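Local coordinates for protein ESSB (Geobacillus thermodenitrificans, PDB 2YNQ) that is an integral membrane component of the type VII secretion system that can bind copies of itself, represented here by its extracellular domain, at residues Tyr34-Met39 / Tyr77-Ile82; Asp101-Val106 / Arg143-Ser148; Ile82-Ser87 / Val106-Lys111. All coordinates share one frame; numbering follows the deposited sequence.

Contact 1. Residues Tyr34-Met39 / Tyr77-Ile82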
loop_
_atom_site.group_PDB
_atom_site.type_symbol
_atom_site.label_atom_id
_atom_site.label_comp_id
_atom_site.label_asym_id
_atom_site.label_seq_id
_atom_site.Cartn_x
_atom_site.Cartn_y
_atom_site.Cartn_z
ATOM N N TYR D 34 -7.413 17.411 -13.459
ATOM C CA TYR D 34 -7.529 18.686 -12.767
ATOM C C TYR D 34 -6.435 18.872 -11.710
ATOM O O TYR D 34 -6.066 17.916 -11.018
ATOM C CB TYR D 34 -8.921 18.825 -12.126
ATOM C CG TYR D 34 -10.055 18.850 -13.138
ATOM C CD1 TYR D 34 -10.293 19.980 -13.905
ATOM C CD2 TYR D 34 -10.878 17.733 -13.341
ATOM C CE1 TYR D 34 -11.309 20.002 -14.835
ATOM C CE2 TYR D 34 -11.890 17.748 -14.273
ATOM C CZ TYR D 34 -12.101 18.887 -15.015
ATOM O OH TYR D 34 -13.107 18.952 -15.939
ATOM N N ALA D 35 -5.952 20.111 -11.590
ATOM C CA ALA D 35 -4.912 20.476 -10.640
ATOM C C ALA D 35 -5.519 20.608 -9.268
ATOM O O ALA D 35 -6.451 21.374 -9.083
ATOM C CB ALA D 35 -4.247 21.781 -11.039
ATOM N N PRO D 36 -4.981 19.869 -8.292
ATOM C CA PRO D 36 -5.541 19.855 -6.942
ATOM C C PRO D 36 -5.392 21.183 -6.202
ATOM O O PRO D 36 -6.225 21.497 -5.360
ATOM C CB PRO D 36 -4.736 18.747 -6.237
ATOM C CG PRO D 36 -3.511 18.615 -7.014
ATOM C CD PRO D 36 -3.861 18.921 -8.433
ATOM N N GLU D 37 -4.355 21.951 -6.523
ATOM C CA GLU D 37 -4.061 23.190 -5.821
ATOM C C GLU D 37 -5.156 24.243 -6.063
ATOM O O GLU D 37 -5.374 25.116 -5.237
ATOM C CB GLU D 37 -2.670 23.732 -6.206
ATOM C CG GLU D 37 -1.488 22.748 -6.013
ATOM C CD GLU D 37 -1.396 21.669 -7.122
ATOM O OE1 GLU D 37 -1.954 21.841 -8.226
ATOM O OE2 GLU D 37 -0.759 20.618 -6.896
ATOM N N ASP D 38 -5.853 24.154 -7.190
ATOM C CA ASP D 38 -6.899 25.131 -7.467
ATOM C C ASP D 38 -8.318 24.678 -7.101
ATOM O O ASP D 38 -9.279 25.421 -7.295
ATOM C CB ASP D 38 -6.864 25.613 -8.922
ATOM C CG ASP D 38 -7.333 27.057 -9.042
ATOM O OD1 ASP D 38 -6.714 27.905 -8.343
ATOM O OD2 ASP D 38 -8.329 27.338 -9.778
ATOM N N MET D 39 -8.448 23.469 -6.577
ATOM C CA MET D 39 -9.748 22.951 -6.215
ATOM C C MET D 39 -10.317 23.652 -4.987
ATOM O O MET D 39 -9.568 24.018 -4.080
ATOM C CB MET D 39 -9.631 21.459 -5.946
ATOM C CG MET D 39 -9.629 20.625 -7.191
ATOM S SD MET D 39 -9.229 18.913 -6.836
ATOM C CE MET D 39 -9.108 18.282 -8.513
ATOM N N TYR D 77 -2.023 18.546 4.025
ATOM C CA TYR D 77 -2.258 17.121 4.212
ATOM C C TYR D 77 -3.093 16.520 3.101
ATOM O O TYR D 77 -2.827 15.395 2.660
ATOM C CB TYR D 77 -2.881 16.836 5.574
ATOM C CG TYR D 77 -1.877 16.891 6.704
ATOM C CD1 TYR D 77 -1.100 15.771 7.020
ATOM C CD2 TYR D 77 -1.684 18.073 7.450
ATOM C CE1 TYR D 77 -0.160 15.818 8.052
ATOM C CE2 TYR D 77 -0.737 18.121 8.494
ATOM C CZ TYR D 77 0.014 16.980 8.776
ATOM O OH TYR D 77 0.939 16.980 9.800
ATOM N N MET D 78 -4.076 17.276 2.630
ATOM C CA MET D 78 -4.878 16.837 1.508
ATOM C C MET D 78 -4.035 16.749 0.254
ATOM O O MET D 78 -4.100 15.757 -0.472
ATOM C CB MET D 78 -6.066 17.781 1.305
ATOM C CG MET D 78 -7.074 17.691 2.457
ATOM S SD MET D 78 -8.495 18.779 2.218
ATOM C CE MET D 78 -9.293 18.636 3.813
ATOM N N LEU D 79 -3.210 17.768 0.016
ATOM C CA LEU D 79 -2.336 17.782 -1.145
ATOM C C LEU D 79 -1.332 16.647 -1.088
ATOM O O LEU D 79 -1.095 15.982 -2.100
ATOM C CB LEU D 79 -1.631 19.133 -1.291
ATOM C CG LEU D 79 -2.566 20.291 -1.669
ATOM C CD1 LEU D 79 -1.849 21.686 -1.610
ATOM C CD2 LEU D 79 -3.226 20.036 -3.031
ATOM N N TYR D 80 -0.765 16.404 0.094
ATOM C CA TYR D 80 0.143 15.282 0.284
ATOM C C TYR D 80 -0.488 13.981 -0.222
ATOM O O TYR D 80 0.098 13.287 -1.051
ATOM C CB TYR D 80 0.513 15.122 1.749
ATOM C CG TYR D 80 1.316 13.873 1.995
ATOM C CD1 TYR D 80 2.699 13.896 1.907
ATOM C CD2 TYR D 80 0.694 12.654 2.307
ATOM C CE1 TYR D 80 3.456 12.738 2.123
ATOM C CE2 TYR D 80 1.444 11.496 2.531
ATOM C CZ TYR D 80 2.829 11.550 2.430
ATOM O OH TYR D 80 3.615 10.432 2.639
ATOM N N TRP D 81 -1.685 13.661 0.269
ATOM C CA TRP D 81 -2.307 12.389 -0.081
ATOM C C TRP D 81 -2.740 12.315 -1.533
ATOM O O TRP D 81 -2.701 11.240 -2.146
ATOM C CB TRP D 81 -3.454 12.051 0.884
ATOM C CG TRP D 81 -2.885 11.615 2.212
ATOM C CD1 TRP D 81 -2.894 12.314 3.387
ATOM C CD2 TRP D 81 -2.151 10.398 2.470
ATOM N NE1 TRP D 81 -2.226 11.600 4.363
ATOM C CE2 TRP D 81 -1.779 10.415 3.828
ATOM C CE3 TRP D 81 -1.791 9.293 1.682
ATOM C CZ2 TRP D 81 -1.051 9.371 4.421
ATOM C CZ3 TRP D 81 -1.070 8.254 2.270
ATOM C CH2 TRP D 81 -0.708 8.303 3.628
ATOM N N ILE D 82 -3.131 13.456 -2.096
ATOM C CA ILE D 82 -3.506 13.491 -3.487
ATOM C C ILE D 82 -2.272 13.200 -4.355
ATOM O O ILE D 82 -2.349 12.418 -5.324
ATOM C CB ILE D 82 -4.162 14.842 -3.876
ATOM C CG1 ILE D 82 -5.537 14.991 -3.202
ATOM C CG2 ILE D 82 -4.253 14.965 -5.405
ATOM C CD1 ILE D 82 -6.150 16.434 -3.231
#
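Pro36 lays the CB corner of its ring over the methyl ends of Leu79 and Ile82, bridging two residues on the same side of helix 75-85. The proline sits in the loop that joins helix 24-31 to helix 41-53, and its CA-CB bond is directed at the helix. Its CB lies 3.8 Å from CD2 of Leu79 and 3.9 Å from CG2 of Ile82, while its CG approaches that same Ile82 methyl at 4.1 Å. The two helix residues reach the ring differently. Leu79 leaves the helix at an angle to the loop, and with CG beside the backbone N (chi1 -69°) its CD2 methyl swings across to the proline. Ile82 starts toward the loop and offers both branches: its CD1 reaches Pro36 CB at 4.0 Å as well, and the two side chains slide past each other in opposite directions. Beyond Pro36, CD2 of Leu79 also lies 4.1 Å from the backbone N of Glu37, whose side chain continues outward at the exposed border of the contact. The backbone carbonyl of Pro36 is occupied by NE2 of Gln44, and the carbonyl of Tyr34 accepts from NH1 of Arg86; these bonds hold the loop at Pro36 itself and two residues before it. This is plain loop-to-helix packing in the all-helical extracellular domain. With no hydrogen bond passing between the two segments, their union rests on shape and the burial of hydrocarbon, while the polar bonds of the loop go to Gln44 and Arg86.

Contact 2. Residues Asp101-Val106 / Arg143-Ser148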
loop_
_atom_site.group_PDB
_atom_site.type_symbol
_atom_site.label_atom_id
_atom_site.label_comp_id
_atom_site.label_asym_id
_atom_site.label_seq_id
_atom_site.Cartn_x
_atom_site.Cartn_y
_atom_site.Cartn_z
ATOM N N ASP D 101 6.279 16.506 8.981
ATOM C CA ASP D 101 5.646 15.326 9.537
ATOM C C ASP D 101 6.551 14.138 9.224
ATOM O O ASP D 101 6.651 13.713 8.064
ATOM C CB ASP D 101 4.257 15.135 8.914
ATOM C CG ASP D 101 3.459 14.011 9.571
ATOM O OD1 ASP D 101 4.005 12.880 9.748
ATOM O OD2 ASP D 101 2.270 14.275 9.901
ATOM N N ARG D 102 7.209 13.614 10.253
ATOM C CA ARG D 102 8.273 12.599 10.086
ATOM C C ARG D 102 7.822 11.372 9.301
ATOM O O ARG D 102 8.424 11.016 8.291
ATOM C CB ARG D 102 8.837 12.183 11.445
ATOM C CG ARG D 102 9.986 11.205 11.354
ATOM C CD ARG D 102 9.767 10.032 12.299
ATOM N NE ARG D 102 9.562 10.494 13.661
ATOM C CZ ARG D 102 8.478 10.276 14.401
ATOM N NH1 ARG D 102 7.457 9.566 13.954
ATOM N NH2 ARG D 102 8.438 10.765 15.628
ATOM N N ASP D 103 6.741 10.745 9.749
ATOM C CA ASP D 103 6.275 9.513 9.138
ATOM C C ASP D 103 5.729 9.702 7.743
ATOM O O ASP D 103 5.726 8.755 6.951
ATOM C CB ASP D 103 5.290 8.819 10.059
ATOM C CG ASP D 103 5.889 8.570 11.439
ATOM O OD1 ASP D 103 7.101 8.251 11.521
ATOM O OD2 ASP D 103 5.173 8.720 12.440
ATOM N N LEU D 104 5.316 10.929 7.419
ATOM C CA LEU D 104 4.888 11.225 6.076
ATOM C C LEU D 104 6.098 11.361 5.162
ATOM O O LEU D 104 6.055 10.931 4.009
ATOM C CB LEU D 104 3.959 12.455 6.021
ATOM C CG LEU D 104 2.540 12.309 6.616
ATOM C CD1 LEU D 104 1.660 13.489 6.221
ATOM C CD2 LEU D 104 1.848 11.023 6.234
ATOM N N ILE D 105 7.181 11.936 5.668
ATOM C CA ILE D 105 8.428 12.003 4.902
ATOM C C ILE D 105 8.899 10.589 4.634
ATOM O O ILE D 105 9.213 10.237 3.495
ATOM C CB ILE D 105 9.543 12.810 5.622
ATOM C CG1 ILE D 105 9.087 14.262 5.852
ATOM C CG2 ILE D 105 10.851 12.744 4.825
ATOM C CD1 ILE D 105 9.986 15.106 6.798
ATOM N N VAL D 106 8.903 9.755 5.663
ATOM C CA VAL D 106 9.324 8.381 5.464
ATOM C C VAL D 106 8.445 7.686 4.431
ATOM O O VAL D 106 8.953 6.997 3.537
ATOM C CB VAL D 106 9.332 7.572 6.775
ATOM C CG1 VAL D 106 9.500 6.109 6.469
ATOM C CG2 VAL D 106 10.433 8.067 7.698
ATOM N N ARG D 143 15.398 5.974 13.147
ATOM C CA ARG D 143 16.151 6.087 14.392
ATOM C C ARG D 143 15.529 7.173 15.269
ATOM O O ARG D 143 15.392 6.989 16.482
ATOM C CB ARG D 143 17.636 6.368 14.125
ATOM C CG ARG D 143 18.515 6.273 15.359
ATOM C CD ARG D 143 19.997 6.228 15.000
ATOM N NE ARG D 143 20.374 5.007 14.279
ATOM C CZ ARG D 143 20.632 4.949 12.974
ATOM N NH1 ARG D 143 20.568 6.046 12.225
ATOM N NH2 ARG D 143 20.965 3.788 12.419
ATOM N N GLU D 144 15.129 8.285 14.650
ATOM C CA GLU D 144 14.511 9.391 15.388
ATOM C C GLU D 144 13.169 9.021 16.022
ATOM O O GLU D 144 12.896 9.409 17.170
ATOM C CB GLU D 144 14.382 10.643 14.520
ATOM C CG GLU D 144 15.674 11.424 14.418
ATOM C CD GLU D 144 15.600 12.577 13.440
ATOM O OE1 GLU D 144 14.511 12.836 12.877
ATOM O OE2 GLU D 144 16.646 13.228 13.234
ATOM N N ARG D 145 12.355 8.266 15.282
ATOM C CA ARG D 145 11.079 7.781 15.791
ATOM C C ARG D 145 11.292 6.899 17.017
ATOM O O ARG D 145 10.636 7.084 18.045
ATOM C CB ARG D 145 10.306 7.020 14.715
ATOM C CG ARG D 145 8.909 6.599 15.149
ATOM C CD ARG D 145 8.183 5.764 14.088
ATOM N NE ARG D 145 8.978 4.628 13.608
ATOM C CZ ARG D 145 9.301 3.558 14.334
ATOM N NH1 ARG D 145 8.914 3.456 15.599
ATOM N NH2 ARG D 145 10.028 2.590 13.794
ATOM N N LYS D 146 12.224 5.957 16.901
ATOM C CA LYS D 146 12.526 5.025 17.983
ATOM C C LYS D 146 12.956 5.739 19.272
ATOM O O LYS D 146 12.515 5.377 20.364
ATOM C CB LYS D 146 13.570 3.999 17.528
ATOM C CG LYS D 146 12.976 2.653 17.096
ATOM C CD LYS D 146 13.948 1.813 16.261
ATOM C CE LYS D 146 13.885 2.211 14.782
ATOM N NZ LYS D 146 14.731 1.380 13.883
ATOM N N GLU D 147 13.795 6.763 19.133
ATOM C CA GLU D 147 14.269 7.557 20.273
ATOM C C GLU D 147 13.175 8.418 20.914
ATOM O O GLU D 147 13.155 8.605 22.140
ATOM C CB GLU D 147 15.471 8.416 19.869
ATOM C CG GLU D 147 16.803 7.666 19.947
ATOM C CD GLU D 147 17.938 8.383 19.228
ATOM O OE1 GLU D 147 18.075 9.619 19.391
ATOM O OE2 GLU D 147 18.703 7.705 18.504
ATOM N N SER D 148 12.276 8.945 20.080
ATOM C CA SER D 148 11.090 9.638 20.561
ATOM C C SER D 148 10.268 8.699 21.444
ATOM O O SER D 148 9.937 9.046 22.583
ATOM C CB SER D 148 10.253 10.152 19.388
ATOM O OG SER D 148 8.994 10.631 19.825
#
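The first turn of helix 102-118 runs nearly antiparallel to residues 143-148, late in helix 124-152, with short axes 11.3 Å apart at closest approach and an angle of 153° between their directions. The pair forms a helical hairpin at the C-terminal end of the extracellular domain, and its wide spacing is filled by long side chains. Arg102 extends toward the partner helix with CG anti to its N (chi1 -177°), then bends at its next two torsions. One face of its guanidinium is thereby laid over the aliphatic stem of Arg145: CB of Arg145 sits 3.6 Å above the plane, toward the rim, and NH1 of Arg102 lies 3.5 Å from CG of Arg145. The two guanidinium planes stand almost perpendicular, and Arg145 carries its own charge away to Glu142, Glu149 and Glu60 of the second subunit, which ties the hairpin into the dimer interface. CB of Ser148 lies obliquely to the Arg102 group. Asp101 caps helix 102-118, its OD1 taking a weak bond from the backbone N of Leu104. Asp103 fixes the rotation of the Arg102 guanidinium, and its OD1 also rests 3.7 Å from CD of Arg145. In the 2.8 Å salt bridge from Arg102 NH1 to Asp103 OD1, the oxygen lies almost exactly in the guanidinium plane, whereas NH1 meets it on the syn side, 31° out of the carboxylate plane.

Contact 3. Residues Ile82-Ser87 / Val106-Lys111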
loop_
_atom_site.group_PDB
_atom_site.type_symbol
_atom_site.label_atom_id
_atom_site.label_comp_id
_atom_site.label_asym_id
_atom_site.label_seq_id
_atom_site.Cartn_x
_atom_site.Cartn_y
_atom_site.Cartn_z
ATOM N N ILE D 82 -3.131 13.456 -2.096
ATOM C CA ILE D 82 -3.506 13.491 -3.487
ATOM C C ILE D 82 -2.272 13.200 -4.355
ATOM O O ILE D 82 -2.349 12.418 -5.324
ATOM C CB ILE D 82 -4.162 14.842 -3.876
ATOM C CG1 ILE D 82 -5.537 14.991 -3.202
ATOM C CG2 ILE D 82 -4.253 14.965 -5.405
ATOM C CD1 ILE D 82 -6.150 16.434 -3.231
ATOM N N TYR D 83 -1.134 13.794 -4.010
ATOM C CA TYR D 83 0.091 13.502 -4.783
ATOM C C TYR D 83 0.594 12.093 -4.584
ATOM O O TYR D 83 1.109 11.469 -5.530
ATOM C CB TYR D 83 1.236 14.448 -4.455
ATOM C CG TYR D 83 0.963 15.900 -4.708
ATOM C CD1 TYR D 83 0.329 16.336 -5.875
ATOM C CD2 TYR D 83 1.389 16.853 -3.785
ATOM C CE1 TYR D 83 0.093 17.705 -6.086
ATOM C CE2 TYR D 83 1.175 18.199 -3.986
ATOM C CZ TYR D 83 0.521 18.620 -5.137
ATOM O OH TYR D 83 0.341 19.979 -5.302
ATOM N N ILE D 84 0.504 11.597 -3.353
ATOM C CA ILE D 84 0.804 10.191 -3.131
ATOM C C ILE D 84 -0.100 9.384 -4.050
ATOM O O ILE D 84 0.379 8.514 -4.769
ATOM C CB ILE D 84 0.577 9.730 -1.681
ATOM C CG1 ILE D 84 1.659 10.287 -0.743
ATOM C CG2 ILE D 84 0.528 8.215 -1.634
ATOM C CD1 ILE D 84 3.108 9.685 -0.923
ATOM N N GLY D 85 -1.400 9.692 -4.059
ATOM C CA GLY D 85 -2.352 8.938 -4.894
ATOM C C GLY D 85 -2.035 9.003 -6.385
ATOM O O GLY D 85 -2.272 8.050 -7.114
ATOM N N ARG D 86 -1.496 10.133 -6.843
ATOM C CA ARG D 86 -1.210 10.316 -8.266
ATOM C C ARG D 86 0.203 9.858 -8.602
ATOM O O ARG D 86 0.659 10.024 -9.724
ATOM C CB ARG D 86 -1.421 11.774 -8.703
ATOM C CG ARG D 86 -2.844 12.221 -8.604
ATOM C CD ARG D 86 -3.096 13.656 -9.036
ATOM N NE ARG D 86 -4.545 13.870 -9.217
ATOM C CZ ARG D 86 -5.100 14.944 -9.772
ATOM N NH1 ARG D 86 -4.348 15.945 -10.220
ATOM N NH2 ARG D 86 -6.421 15.008 -9.896
ATOM N N SER D 87 0.884 9.258 -7.638
ATOM C CA SER D 87 2.246 8.773 -7.846
ATOM C C SER D 87 3.200 9.920 -8.172
ATOM O O SER D 87 4.064 9.794 -9.035
ATOM C CB SER D 87 2.283 7.707 -8.959
ATOM O OG SER D 87 1.475 6.594 -8.608
ATOM N N VAL D 106 8.903 9.755 5.663
ATOM C CA VAL D 106 9.324 8.381 5.464
ATOM C C VAL D 106 8.445 7.686 4.431
ATOM O O VAL D 106 8.953 6.997 3.537
ATOM C CB VAL D 106 9.332 7.572 6.775
ATOM C CG1 VAL D 106 9.500 6.109 6.469
ATOM C CG2 VAL D 106 10.433 8.067 7.698
ATOM N N TYR D 107 7.134 7.858 4.541
ATOM C CA TYR D 107 6.240 7.174 3.606
ATOM C C TYR D 107 6.475 7.620 2.157
ATOM O O TYR D 107 6.488 6.798 1.226
ATOM C CB TYR D 107 4.793 7.376 4.004
ATOM C CG TYR D 107 3.871 6.505 3.220
ATOM C CD1 TYR D 107 3.754 5.143 3.519
ATOM C CD2 TYR D 107 3.119 7.026 2.173
ATOM C CE1 TYR D 107 2.912 4.326 2.797
ATOM C CE2 TYR D 107 2.253 6.219 1.446
ATOM C CZ TYR D 107 2.161 4.877 1.755
ATOM O OH TYR D 107 1.338 4.069 1.013
ATOM N N ALA D 108 6.693 8.917 1.972
ATOM C CA ALA D 108 6.974 9.464 0.659
ATOM C C ALA D 108 8.330 8.979 0.126
ATOM O O ALA D 108 8.474 8.679 -1.061
ATOM C CB ALA D 108 6.912 10.972 0.714
ATOM N N LEU D 109 9.309 8.866 1.022
ATOM C CA LEU D 109 10.629 8.317 0.672
ATOM C C LEU D 109 10.492 6.885 0.156
ATOM O O LEU D 109 11.120 6.508 -0.848
ATOM C CB LEU D 109 11.584 8.385 1.860
ATOM C CG LEU D 109 12.209 9.765 2.097
ATOM C CD1 LEU D 109 12.822 9.856 3.493
ATOM C CD2 LEU D 109 13.247 10.170 0.995
ATOM N N LEU D 110 9.644 6.097 0.828
ATOM C CA LEU D 110 9.343 4.737 0.355
ATOM C C LEU D 110 8.725 4.702 -1.040
ATOM O O LEU D 110 9.148 3.914 -1.871
ATOM C CB LEU D 110 8.474 3.986 1.354
ATOM C CG LEU D 110 9.236 3.548 2.617
ATOM C CD1 LEU D 110 8.244 3.090 3.685
ATOM C CD2 LEU D 110 10.329 2.469 2.353
ATOM N N LYS D 111 7.743 5.560 -1.317
ATOM C CA LYS D 111 7.156 5.610 -2.669
ATOM C C LYS D 111 8.196 6.084 -3.679
ATOM O O LYS D 111 8.255 5.591 -4.802
ATOM C CB LYS D 111 5.910 6.504 -2.710
ATOM C CG LYS D 111 4.691 5.939 -1.985
ATOM C CD LYS D 111 4.338 4.507 -2.438
ATOM C CE LYS D 111 2.914 4.090 -2.076
ATOM N NZ LYS D 111 1.867 4.677 -3.022
HETATM O O HOH W 1 2.869 7.274 -4.292
#
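Ile84 points from the last turn of helix 75-85 straight at helix 102-118 and splits its two branches between three residues there. CG2 of Ile84 comes to the edge of the Tyr107 ring, near its plane, with CE2 of Tyr107 4.1 Å away. At the end of the other branch, CD1 of Ile84 lies 4.1 Å from CD2 of Tyr107, off the ring plane, and meets Ala108 at its CA and CB, the CA being 4.2 Å away. The isoleucine thus runs aslant to the tyrosine. Ile84 and Ala108 are the closest pair of CA atoms, 7.3 Å apart, consistent with the small size of alanine. The CA-CB bond of Tyr107 points at helix 75-85, and with CG anti to the backbone N (chi1 -170°) the ring brings its CD2/CE2 side to Ile84. Lys111, one turn further on, crosses Ile84 at about a right angle; bends at chi2 and chi4 bring its NZ to 4.0 Å from CG2 of Ile84. There a water accepts from NZ of Lys111 at 3.1 Å and donates to the carbonyl O of Ile84 at 2.8 Å. The strongest partner of both polar ends is Glu55, whose OE2 takes a salt bridge from Lys111 and a hydrogen bond with the Tyr107 hydroxyl. Just past Ile84 the helix ends in a Schellman motif, with Ser87 at positive phi. Near the centre of the chain, then, two helices that run nearly parallel, with helix 89-99 between them in sequence, meet by apolar contact; the water joins the segments where no direct hydrogen bond does, and Glu55 takes the lysine charge.

How the contacts relate
Contacts 1 and 3 are buried and lie on neighbouring turns of helix 75-85, sharing Ile82 between their segments; contact 3 sits close to the centre of the chain. Contact 2 is only partly buried and lies further out, on the opposite side of that centre from contact 1. Helix 102-118 serves both contacts 2 and 3, through its first turn and the turns that follow, and both approach the second subunit. Chemistry changes accordingly: contact 1 is essentially apolar, contact 3 adds a water bridge, and contact 2 packs the aliphatic and flat parts of charged side chains whose salt bridges lie within a segment or go outside. Tyr80 links the regions, its OH bonding to Leu104 O of 101-106.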